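PDB 3ECC: DNA replication protein DnaC from Aquifex aeolicus, which acts as a helicase loader in bacterial replication initiation and probably binds ATP through an AAA-type P-loop NTPase domain. Local coordinates for residues A[5-10]-A[51-56]; A[41-46]-A[177-182]; A[98-103]-A[132-137]. All blocks are in the same frame, centred on the assembly; numbering follows the deposited sequence.

Contact 1. Residues A[5-10]-A[51-56]; sequences WNANLD and KTHLAV. With MG (magnesium ion), chain C; ADP (adenosine-5'-diphosphate), chain B; BEF (beryllium trifluoride ion), chain D.
Ala7 and His53 carry most of this contact, which sets the N-terminal loop against the first turns of the helix that follows the P-loop (Walker A motif). Ala7 CB sits over one face of the His53 imidazole, 3.9 Å from the ring centroid and 10° off its normal, a CH-pi contact. ADP C4 lies over the opposite face. With CG anti to the backbone N (chi1 -171°), the ring is carried out from the helix to lie between the loop and the nucleotide. Its ND1 shares a hydrogen bond of 2.8 Å with ribose O2' of ADP. Val56 CG1 meets Ala7 CB one helical turn later, at 4.2 Å. Leu9 and Leu54 touch through their CD2 methyls, and Leu9 also packs on helix 17-31. No hydrogen bond joins the two segments directly. The start of the helix grips the phosphates: the backbone N of Lys51, Thr52 and His53 donate to O2B, O1B and O1A of ADP. Lys51 NZ also reaches O2B and F1 of the beryllium trifluoride. Tyr4 and His13 add further hydrogen bonds to ADP. Thr52 OG1 binds the magnesium ion at 1.8 Å, and ADP O1B is a second ligand of the same ion.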
loop_
_atom_site.group_PDB
_atom_site.type_symbol
_atom_site.label_atom_id
_atom_site.label_comp_id
_atom_site.label_asym_id
_atom_site.label_seq_id
_atom_site.Cartn_x
_atom_site.Cartn_y
_atom_site.Cartn_z
ATOM N N TRP A 5 -2.924 11.711 -12.271
ATOM C CA TRP A 5 -2.382 13.073 -12.162
ATOM C C TRP A 5 -3.323 13.944 -11.335
ATOM O O TRP A 5 -2.900 14.915 -10.695
ATOM C CB TRP A 5 -2.193 13.696 -13.552
ATOM C CG TRP A 5 -3.484 13.938 -14.287
ATOM C CD1 TRP A 5 -4.135 13.064 -15.111
ATOM C CD2 TRP A 5 -4.285 15.124 -14.247
ATOM N NE1 TRP A 5 -5.290 13.634 -15.588
ATOM C CE2 TRP A 5 -5.406 14.898 -15.074
ATOM C CE3 TRP A 5 -4.169 16.355 -13.589
ATOM C CZ2 TRP A 5 -6.400 15.857 -15.259
ATOM C CZ3 TRP A 5 -5.156 17.308 -13.781
ATOM C CH2 TRP A 5 -6.259 17.050 -14.603
ATOM N N ASN A 6 -4.601 13.574 -11.367
ATOM C CA ASN A 6 -5.684 14.354 -10.787
ATOM C C ASN A 6 -6.184 13.766 -9.474
ATOM O O ASN A 6 -7.183 14.227 -8.923
ATOM C CB ASN A 6 -6.851 14.396 -11.764
ATOM C CG ASN A 6 -7.552 13.041 -11.893
ATOM O OD1 ASN A 6 -6.975 12.069 -12.402
ATOM N ND2 ASN A 6 -8.789 12.967 -11.400
ATOM N N ALA A 7 -5.511 12.732 -8.987
ATOM C CA ALA A 7 -5.931 12.076 -7.752
ATOM C C ALA A 7 -5.560 12.897 -6.522
ATOM O O ALA A 7 -4.483 12.731 -5.948
ATOM C CB ALA A 7 -5.355 10.675 -7.658
ATOM N N ASN A 8 -6.459 13.803 -6.151
ATOM C CA ASN A 8 -6.333 14.596 -4.942
ATOM C C ASN A 8 -7.393 14.182 -3.940
ATOM O O ASN A 8 -8.450 13.667 -4.319
ATOM C CB ASN A 8 -6.527 16.075 -5.263
ATOM C CG ASN A 8 -5.403 16.640 -6.087
ATOM O OD1 ASN A 8 -4.490 17.275 -5.552
ATOM N ND2 ASN A 8 -5.454 16.419 -7.399
ATOM N N LEU A 9 -7.124 14.422 -2.660
ATOM C CA LEU A 9 -8.146 14.249 -1.634
ATOM C C LEU A 9 -9.254 15.275 -1.831
ATOM O O LEU A 9 -10.213 15.330 -1.062
ATOM C CB LEU A 9 -7.548 14.376 -0.231
ATOM C CG LEU A 9 -6.839 13.155 0.369
ATOM C CD1 LEU A 9 -6.409 13.480 1.783
ATOM C CD2 LEU A 9 -7.715 11.909 0.344
ATOM N N ASP A 10 -9.115 16.073 -2.885
ATOM C CA ASP A 10 -10.066 17.131 -3.201
ATOM C C ASP A 10 -10.934 16.744 -4.401
ATOM O O ASP A 10 -12.161 16.850 -4.358
ATOM C CB ASP A 10 -9.311 18.420 -3.485
ATOM C CG ASP A 10 -10.140 19.639 -3.215
ATOM O OD1 ASP A 10 -11.119 19.864 -3.964
ATOM O OD2 ASP A 10 -9.810 20.376 -2.252
ATOM N N LYS A 51 -9.183 2.278 -4.900
ATOM C CA LYS A 51 -8.119 2.045 -3.915
ATOM C C LYS A 51 -6.824 2.782 -4.272
ATOM O O LYS A 51 -6.286 3.541 -3.457
ATOM C CB LYS A 51 -7.853 0.546 -3.732
ATOM C CG LYS A 51 -9.057 -0.240 -3.241
ATOM C CD LYS A 51 -8.728 -1.705 -2.997
ATOM C CE LYS A 51 -8.308 -2.415 -4.275
ATOM N NZ LYS A 51 -9.425 -2.542 -5.260
ATOM N N THR A 52 -6.335 2.562 -5.491
ATOM C CA THR A 52 -5.124 3.228 -5.962
ATOM C C THR A 52 -5.315 4.742 -5.961
ATOM O O THR A 52 -4.388 5.495 -5.665
ATOM C CB THR A 52 -4.748 2.764 -7.370
ATOM O OG1 THR A 52 -4.710 1.328 -7.403
ATOM C CG2 THR A 52 -3.388 3.324 -7.786
ATOM N N HIS A 53 -6.532 5.176 -6.277
ATOM C CA HIS A 53 -6.858 6.598 -6.276
ATOM C C HIS A 53 -6.552 7.218 -4.911
ATOM O O HIS A 53 -5.861 8.240 -4.819
ATOM C CB HIS A 53 -8.334 6.819 -6.642
ATOM C CG HIS A 53 -8.685 8.253 -6.876
ATOM N ND1 HIS A 53 -8.807 8.791 -8.139
ATOM C CD2 HIS A 53 -8.910 9.270 -6.010
ATOM C CE1 HIS A 53 -9.113 10.073 -8.040
ATOM N NE2 HIS A 53 -9.177 10.389 -6.759
ATOM N N LEU A 54 -7.060 6.589 -3.856
ATOM C CA LEU A 54 -6.908 7.110 -2.499
ATOM C C LEU A 54 -5.488 6.974 -1.975
ATOM O O LEU A 54 -5.040 7.801 -1.186
ATOM C CB LEU A 54 -7.890 6.435 -1.540
ATOM C CG LEU A 54 -9.323 6.929 -1.696
ATOM C CD1 LEU A 54 -10.283 6.084 -0.892
ATOM C CD2 LEU A 54 -9.403 8.395 -1.293
ATOM N N ALA A 55 -4.787 5.932 -2.424
ATOM C CA ALA A 55 -3.373 5.729 -2.100
ATOM C C ALA A 55 -2.475 6.826 -2.683
ATOM O O ALA A 55 -1.525 7.259 -2.037
ATOM C CB ALA A 55 -2.915 4.366 -2.586
ATOM N N VAL A 56 -2.770 7.257 -3.908
ATOM C CA VAL A 56 -1.991 8.318 -4.543
ATOM C C VAL A 56 -2.356 9.664 -3.915
ATOM O O VAL A 56 -1.481 10.509 -3.665
ATOM C CB VAL A 56 -2.196 8.351 -6.073
ATOM C CG1 VAL A 56 -1.433 9.517 -6.689
ATOM C CG2 VAL A 56 -1.737 7.044 -6.698
HETATM MG MG MG C . -5.635 -0.178 -7.869
HETATM P PB ADP B . -8.706 0.349 -7.751
HETATM O O1B ADP B . -7.304 0.868 -7.487
HETATM O O2B ADP B . -9.432 -0.119 -6.518
HETATM O O3B ADP B . -8.795 -0.606 -8.909
HETATM P PA ADP B . -8.801 2.844 -9.052
HETATM O O1A ADP B . -8.165 3.775 -8.050
HETATM O O2A ADP B . -7.763 2.411 -10.075
HETATM O O3A ADP B . -9.517 1.620 -8.271
HETATM O "O5'" ADP B . -10.069 3.537 -9.762
HETATM C "C5'" ADP B . -10.362 3.389 -11.147
HETATM C "C4'" ADP B . -10.579 4.762 -11.771
HETATM O "O4'" ADP B . -11.705 5.386 -11.154
HETATM C "C3'" ADP B . -9.392 5.671 -11.531
HETATM O "O3'" ADP B . -9.060 6.299 -12.759
HETATM C "C2'" ADP B . -9.855 6.678 -10.490
HETATM O "O2'" ADP B . -9.361 7.972 -10.777
HETATM C "C1'" ADP B . -11.358 6.666 -10.615
HETATM N N9 ADP B . -12.066 6.885 -9.325
HETATM C C8 ADP B . -12.338 5.960 -8.380
HETATM N N7 ADP B . -13.030 6.507 -7.343
HETATM C C5 ADP B . -13.226 7.801 -7.627
HETATM C C6 ADP B . -13.881 8.965 -6.970
HETATM N N6 ADP B . -14.503 8.861 -5.772
HETATM N N1 ADP B . -13.856 10.141 -7.611
HETATM C C2 ADP B . -13.263 10.287 -8.814
HETATM N N3 ADP B . -12.652 9.278 -9.464
HETATM C C4 ADP B . -12.600 8.045 -8.935
HETATM BE BE BEF D . -7.358 -2.424 -8.771
HETATM F F1 BEF D . -8.357 -2.955 -7.422
HETATM F F2 BEF D . -5.878 -1.497 -8.473
HETATM F F3 BEF D . -8.098 -2.427 -10.371
#

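Contact 2. Residues A[41-46]-A[177-182]; sequences LTFVGS and LVIKGS
Phe43 and Leu177 lie side by side and point the same way from two neighbouring parallel strands. Leu177 CD1 comes to 4.2 Å from Phe43 CE1. Ile179 reaches the same ring: with CG1 beside its backbone N (chi1 -58°) and the chain then extended, its CD1 lies 3.8 Å from Phe43 CD1. This is the tightly packed side. Helix 51-65 covers it, with Leu54 against both Phe43 and Ile179, and Leu41 on Thr58. The backbones are joined by Leu177 N to Thr42 O (2.9 Å) and Ile179 N to Val44 O (3.0 Å). Val44 N to Leu177 O is weak at 3.3 Å. The pairing belongs to the parallel sheet of the P-loop NTPase fold, where strand 40-45 leads into the phosphate-binding loop and strand 174-178 is an outermost strand. Val44 and Val178 face the other side of the sheet, where their side chains make no close contact with each other and Val178 is partly exposed. Beyond Ile179 the two segments part. A water accepts from Ser46 N at 2.9 Å; its link to Ile179 O is modelled too short and is doubtful. Gly45 sits at the parting, at phi 150° and psi 175°. A side chain there would jam against the preceding carbonyl oxygen and clash with Ile179 O. Ser46 touches the ADP and the beryllium trifluoride.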
loop_
_atom_site.group_PDB
_atom_site.type_symbol
_atom_site.label_atom_id
_atom_site.label_comp_id
_atom_site.label_asym_id
_atom_site.label_seq_id
_atom_site.Cartn_x
_atom_site.Cartn_y
_atom_site.Cartn_z
ATOM N N LEU A 41 -1.676 2.732 5.909
ATOM C CA LEU A 41 -3.051 2.334 5.670
ATOM C C LEU A 41 -3.073 1.174 4.702
ATOM O O LEU A 41 -2.183 1.035 3.866
ATOM C CB LEU A 41 -3.862 3.497 5.092
ATOM C CG LEU A 41 -3.824 4.839 5.834
ATOM C CD1 LEU A 41 -4.337 5.957 4.937
ATOM C CD2 LEU A 41 -4.618 4.779 7.146
ATOM N N THR A 42 -4.100 0.343 4.823
ATOM C CA THR A 42 -4.299 -0.780 3.933
ATOM C C THR A 42 -5.679 -0.700 3.291
ATOM O O THR A 42 -6.700 -0.712 3.976
ATOM C CB THR A 42 -4.145 -2.110 4.679
ATOM O OG1 THR A 42 -2.881 -2.131 5.361
ATOM C CG2 THR A 42 -4.220 -3.286 3.708
ATOM N N PHE A 43 -5.698 -0.609 1.966
ATOM C CA PHE A 43 -6.941 -0.496 1.213
ATOM C C PHE A 43 -7.283 -1.831 0.570
ATOM O O PHE A 43 -6.515 -2.362 -0.234
ATOM C CB PHE A 43 -6.811 0.562 0.118
ATOM C CG PHE A 43 -6.534 1.939 0.631
ATOM C CD1 PHE A 43 -7.576 2.775 1.001
ATOM C CD2 PHE A 43 -5.233 2.406 0.724
ATOM C CE1 PHE A 43 -7.328 4.049 1.460
ATOM C CE2 PHE A 43 -4.970 3.687 1.184
ATOM C CZ PHE A 43 -6.017 4.512 1.550
ATOM N N VAL A 44 -8.440 -2.367 0.932
ATOM C CA VAL A 44 -8.891 -3.647 0.423
ATOM C C VAL A 44 -10.181 -3.436 -0.357
ATOM O O VAL A 44 -10.918 -2.494 -0.092
ATOM C CB VAL A 44 -9.131 -4.640 1.581
ATOM C CG1 VAL A 44 -9.235 -6.061 1.059
ATOM C CG2 VAL A 44 -8.002 -4.553 2.589
ATOM N N GLY A 45 -10.443 -4.306 -1.328
ATOM C CA GLY A 45 -11.687 -4.238 -2.087
ATOM C C GLY A 45 -11.582 -4.734 -3.519
ATOM O O GLY A 45 -10.498 -5.053 -4.008
ATOM N N SER A 46 -12.724 -4.786 -4.190
ATOM C CA SER A 46 -12.805 -5.166 -5.596
ATOM C C SER A 46 -12.224 -4.093 -6.534
ATOM O O SER A 46 -11.990 -2.961 -6.108
ATOM C CB SER A 46 -14.260 -5.442 -5.965
ATOM O OG SER A 46 -14.649 -6.710 -5.488
ATOM N N LEU A 177 -8.867 -0.391 5.824
ATOM C CA LEU A 177 -10.015 0.338 5.296
ATOM C C LEU A 177 -10.645 -0.399 4.119
ATOM O O LEU A 177 -10.127 -0.374 3.006
ATOM C CB LEU A 177 -9.616 1.760 4.880
ATOM C CG LEU A 177 -9.306 2.774 5.995
ATOM C CD1 LEU A 177 -8.570 3.980 5.429
ATOM C CD2 LEU A 177 -10.566 3.218 6.738
ATOM N N VAL A 178 -11.764 -1.061 4.365
ATOM C CA VAL A 178 -12.446 -1.745 3.287
ATOM C C VAL A 178 -13.267 -0.781 2.456
ATOM O O VAL A 178 -13.968 0.079 2.989
ATOM C CB VAL A 178 -13.334 -2.863 3.794
ATOM C CG1 VAL A 178 -13.937 -3.606 2.624
ATOM C CG2 VAL A 178 -12.519 -3.803 4.643
ATOM N N ILE A 179 -13.163 -0.924 1.139
ATOM C CA ILE A 179 -13.871 -0.062 0.207
ATOM C C ILE A 179 -14.782 -0.898 -0.672
ATOM O O ILE A 179 -14.337 -1.841 -1.329
ATOM C CB ILE A 179 -12.886 0.733 -0.652
ATOM C CG1 ILE A 179 -11.972 1.552 0.250
ATOM C CG2 ILE A 179 -13.622 1.626 -1.627
ATOM C CD1 ILE A 179 -10.987 2.345 -0.505
ATOM N N LYS A 180 -16.067 -0.556 -0.669
ATOM C CA LYS A 180 -17.081 -1.429 -1.241
ATOM C C LYS A 180 -17.937 -0.769 -2.311
ATOM O O LYS A 180 -19.138 -1.008 -2.387
ATOM C CB LYS A 180 -17.957 -2.021 -0.137
ATOM C CG LYS A 180 -17.213 -2.985 0.755
ATOM C CD LYS A 180 -18.124 -4.094 1.276
ATOM C CE LYS A 180 -18.982 -3.614 2.445
ATOM N NZ LYS A 180 -18.220 -3.593 3.733
ATOM N N GLY A 181 -17.320 0.046 -3.155
ATOM C CA GLY A 181 -18.038 0.628 -4.290
ATOM C C GLY A 181 -18.487 -0.431 -5.292
ATOM O O GLY A 181 -17.908 -1.516 -5.368
ATOM N N SER A 182 -19.519 -0.123 -6.067
ATOM C CA SER A 182 -20.040 -1.095 -7.022
ATOM C C SER A 182 -20.032 -0.546 -8.446
ATOM O O SER A 182 -20.114 0.667 -8.662
ATOM C CB SER A 182 -21.455 -1.530 -6.637
ATOM O OG SER A 182 -21.657 -2.910 -6.900
HETATM O O HOH W 1 -14.841 -3.996 -2.309
#

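Contact 3. Residues A[98-103]-A[132-137]; sequences VLNSPV and NLKSTI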
loop_
_atom_site.group_PDB
_atom_site.type_symbol
_atom_site.label_atom_id
_atom_site.label_comp_id
_atom_site.label_asym_id
_atom_site.label_seq_id
_atom_site.Cartn_x
_atom_site.Cartn_y
_atom_site.Cartn_z
ATOM N N VAL A 98 14.231 2.713 -1.346
ATOM C CA VAL A 98 12.931 2.066 -1.204
ATOM C C VAL A 98 12.700 1.612 0.237
ATOM O O VAL A 98 11.708 1.994 0.856
ATOM C CB VAL A 98 12.767 0.865 -2.172
ATOM C CG1 VAL A 98 11.539 0.041 -1.805
ATOM C CG2 VAL A 98 12.673 1.350 -3.606
ATOM N N LEU A 99 13.634 0.829 0.775
ATOM C CA LEU A 99 13.517 0.315 2.142
ATOM C C LEU A 99 13.467 1.432 3.183
ATOM O O LEU A 99 12.651 1.395 4.095
ATOM C CB LEU A 99 14.672 -0.644 2.470
ATOM C CG LEU A 99 14.736 -2.021 1.796
ATOM C CD1 LEU A 99 16.057 -2.702 2.127
ATOM C CD2 LEU A 99 13.552 -2.904 2.178
ATOM N N ASN A 100 14.330 2.432 3.031
ATOM C CA ASN A 100 14.430 3.509 4.013
ATOM C C ASN A 100 13.517 4.702 3.731
ATOM O O ASN A 100 13.598 5.723 4.406
ATOM C CB ASN A 100 15.891 3.952 4.176
ATOM C CG ASN A 100 16.725 2.934 4.949
ATOM O OD1 ASN A 100 16.300 2.429 5.990
ATOM N ND2 ASN A 100 17.921 2.634 4.445
ATOM N N SER A 101 12.638 4.555 2.747
ATOM C CA SER A 101 11.706 5.612 2.389
ATOM C C SER A 101 10.710 5.911 3.510
ATOM O O SER A 101 10.164 4.998 4.128
ATOM C CB SER A 101 10.949 5.247 1.116
ATOM O OG SER A 101 10.190 6.351 0.659
ATOM N N PRO A 102 10.455 7.207 3.753
ATOM C CA PRO A 102 9.519 7.656 4.788
ATOM C C PRO A 102 8.077 7.241 4.506
ATOM O O PRO A 102 7.327 6.952 5.438
ATOM C CB PRO A 102 9.656 9.185 4.748
ATOM C CG PRO A 102 10.239 9.488 3.405
ATOM C CD PRO A 102 11.146 8.341 3.110
ATOM N N VAL A 103 7.691 7.231 3.233
ATOM C CA VAL A 103 6.368 6.758 2.828
ATOM C C VAL A 103 6.508 5.905 1.578
ATOM O O VAL A 103 7.142 6.318 0.612
ATOM C CB VAL A 103 5.401 7.926 2.522
ATOM C CG1 VAL A 103 4.085 7.401 1.976
ATOM C CG2 VAL A 103 5.146 8.750 3.760
ATOM N N ASN A 132 11.763 -1.179 11.367
ATOM C CA ASN A 132 12.334 0.167 11.410
ATOM C C ASN A 132 11.275 1.258 11.319
ATOM O O ASN A 132 11.575 2.388 10.956
ATOM C CB ASN A 132 13.387 0.346 10.311
ATOM C CG ASN A 132 14.420 -0.786 10.294
ATOM O OD1 ASN A 132 14.418 -1.660 11.153
ATOM N ND2 ASN A 132 15.305 -0.763 9.314
ATOM N N LEU A 133 10.039 0.903 11.661
ATOM C CA LEU A 133 8.926 1.853 11.751
ATOM C C LEU A 133 8.839 2.758 10.537
ATOM O O LEU A 133 8.771 3.979 10.647
ATOM C CB LEU A 133 9.000 2.676 13.048
ATOM C CG LEU A 133 9.052 1.903 14.371
ATOM C CD1 LEU A 133 9.342 2.834 15.524
ATOM C CD2 LEU A 133 7.777 1.120 14.622
ATOM N N LYS A 134 8.827 2.150 9.367
ATOM C CA LYS A 134 8.745 2.902 8.140
ATOM C C LYS A 134 7.325 2.794 7.595
ATOM O O LYS A 134 6.887 1.722 7.199
ATOM C CB LYS A 134 9.769 2.368 7.144
ATOM C CG LYS A 134 11.223 2.605 7.555
ATOM C CD LYS A 134 11.731 3.944 7.066
ATOM C CE LYS A 134 12.994 4.358 7.782
ATOM N NZ LYS A 134 13.182 5.827 7.639
ATOM N N SER A 135 6.598 3.906 7.611
ATOM C CA SER A 135 5.179 3.914 7.241
ATOM C C SER A 135 4.980 3.527 5.793
ATOM O O SER A 135 5.668 4.023 4.902
ATOM C CB SER A 135 4.547 5.276 7.512
ATOM O OG SER A 135 5.477 6.319 7.259
ATOM N N THR A 136 4.030 2.628 5.567
ATOM C CA THR A 136 3.830 2.047 4.254
ATOM C C THR A 136 2.351 1.825 3.962
ATOM O O THR A 136 1.618 1.255 4.774
ATOM C CB THR A 136 4.639 0.729 4.075
ATOM O OG1 THR A 136 4.006 -0.096 3.092
ATOM C CG2 THR A 136 4.720 -0.042 5.376
ATOM N N ILE A 137 1.919 2.292 2.796
ATOM C CA ILE A 137 0.529 2.165 2.385
ATOM C C ILE A 137 0.374 1.065 1.345
ATOM O O ILE A 137 1.194 0.926 0.443
ATOM C CB ILE A 137 -0.018 3.498 1.844
ATOM C CG1 ILE A 137 0.122 4.593 2.909
ATOM C CG2 ILE A 137 -1.475 3.339 1.401
ATOM C CD1 ILE A 137 -0.080 6.011 2.389
#
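Lys134 and Ser135 bridge from the loop before strand 136-141 to the loop that joins helix 93-99 to strand 104-107. These loops lead into two neighbouring parallel strands of the P-loop NTPase sheet, at the end where the strands begin. Helix 116-131 has ended just before Asn132. Lys134 has the most surface buried here, and its side chain runs across the carbonyls at and just after the C-terminal end of helix 93-99. Its chain is bent at chi2 (-88°), and CD lies 3.5 Å from Ser101 O. CG lies 3.9 Å from Leu99 O. NZ ends near Asn100 O, in a weak hydrogen bond of 3.3 Å. The partial negative charge of these carbonyl oxygens would probably favour the charged ammonium group. An alanine in place of Lys134 would probably leave Asn100 O without this weak partner and open a gap beside Ser101 O. Arg129 from helix 116-131 also serves these carbonyls, bonding Ser101 O and, weakly, Leu99 O. Asn100 OD1 is held by Tyr128 OH.

Ser135 follows with the shorter bond. Its OG donates to Pro102 O at 2.7 Å, with a C=O...OG angle of 174°. With OG between the backbone N and the carbonyl carbon (chi1 35°), the hydroxyl faces Pro102 O. Ser135 O receives a CA-H...O contact from Val103 CA and a hydrogen bond from Arg129. Within the first loop, Ser101 OG donates to Val103 O. Strand 136-141 begins at Thr136. Ile137 brings the contact into the hydrophobic core beneath helix 51-65. There its CD1 approaches Val103 CG1 at 4.4 Å.

All three contacts are built on or beside one parallel sheet. Contact 2 pairs strands 40-45 and 174-178, contact 1 lies on helix 51-65, and contact 3 joins loops entering strands 104-107 and 136-141. Contacts 1 and 2 have centres about 14 Å apart, and their segments alternate along the chain. The P-loop joins them, and Lys51 NZ meets Gly45 O at 3.0 Å, a probable hydrogen bond. Contact 1 closes before contact 3 opens, and their centres lie about 19 Å apart. Contact 3 is nested inside the loop closed by contact 2, about 22 Å away between centres. Contacts 1 and 2 border the nucleotide site, while contact 3 lies farther from it.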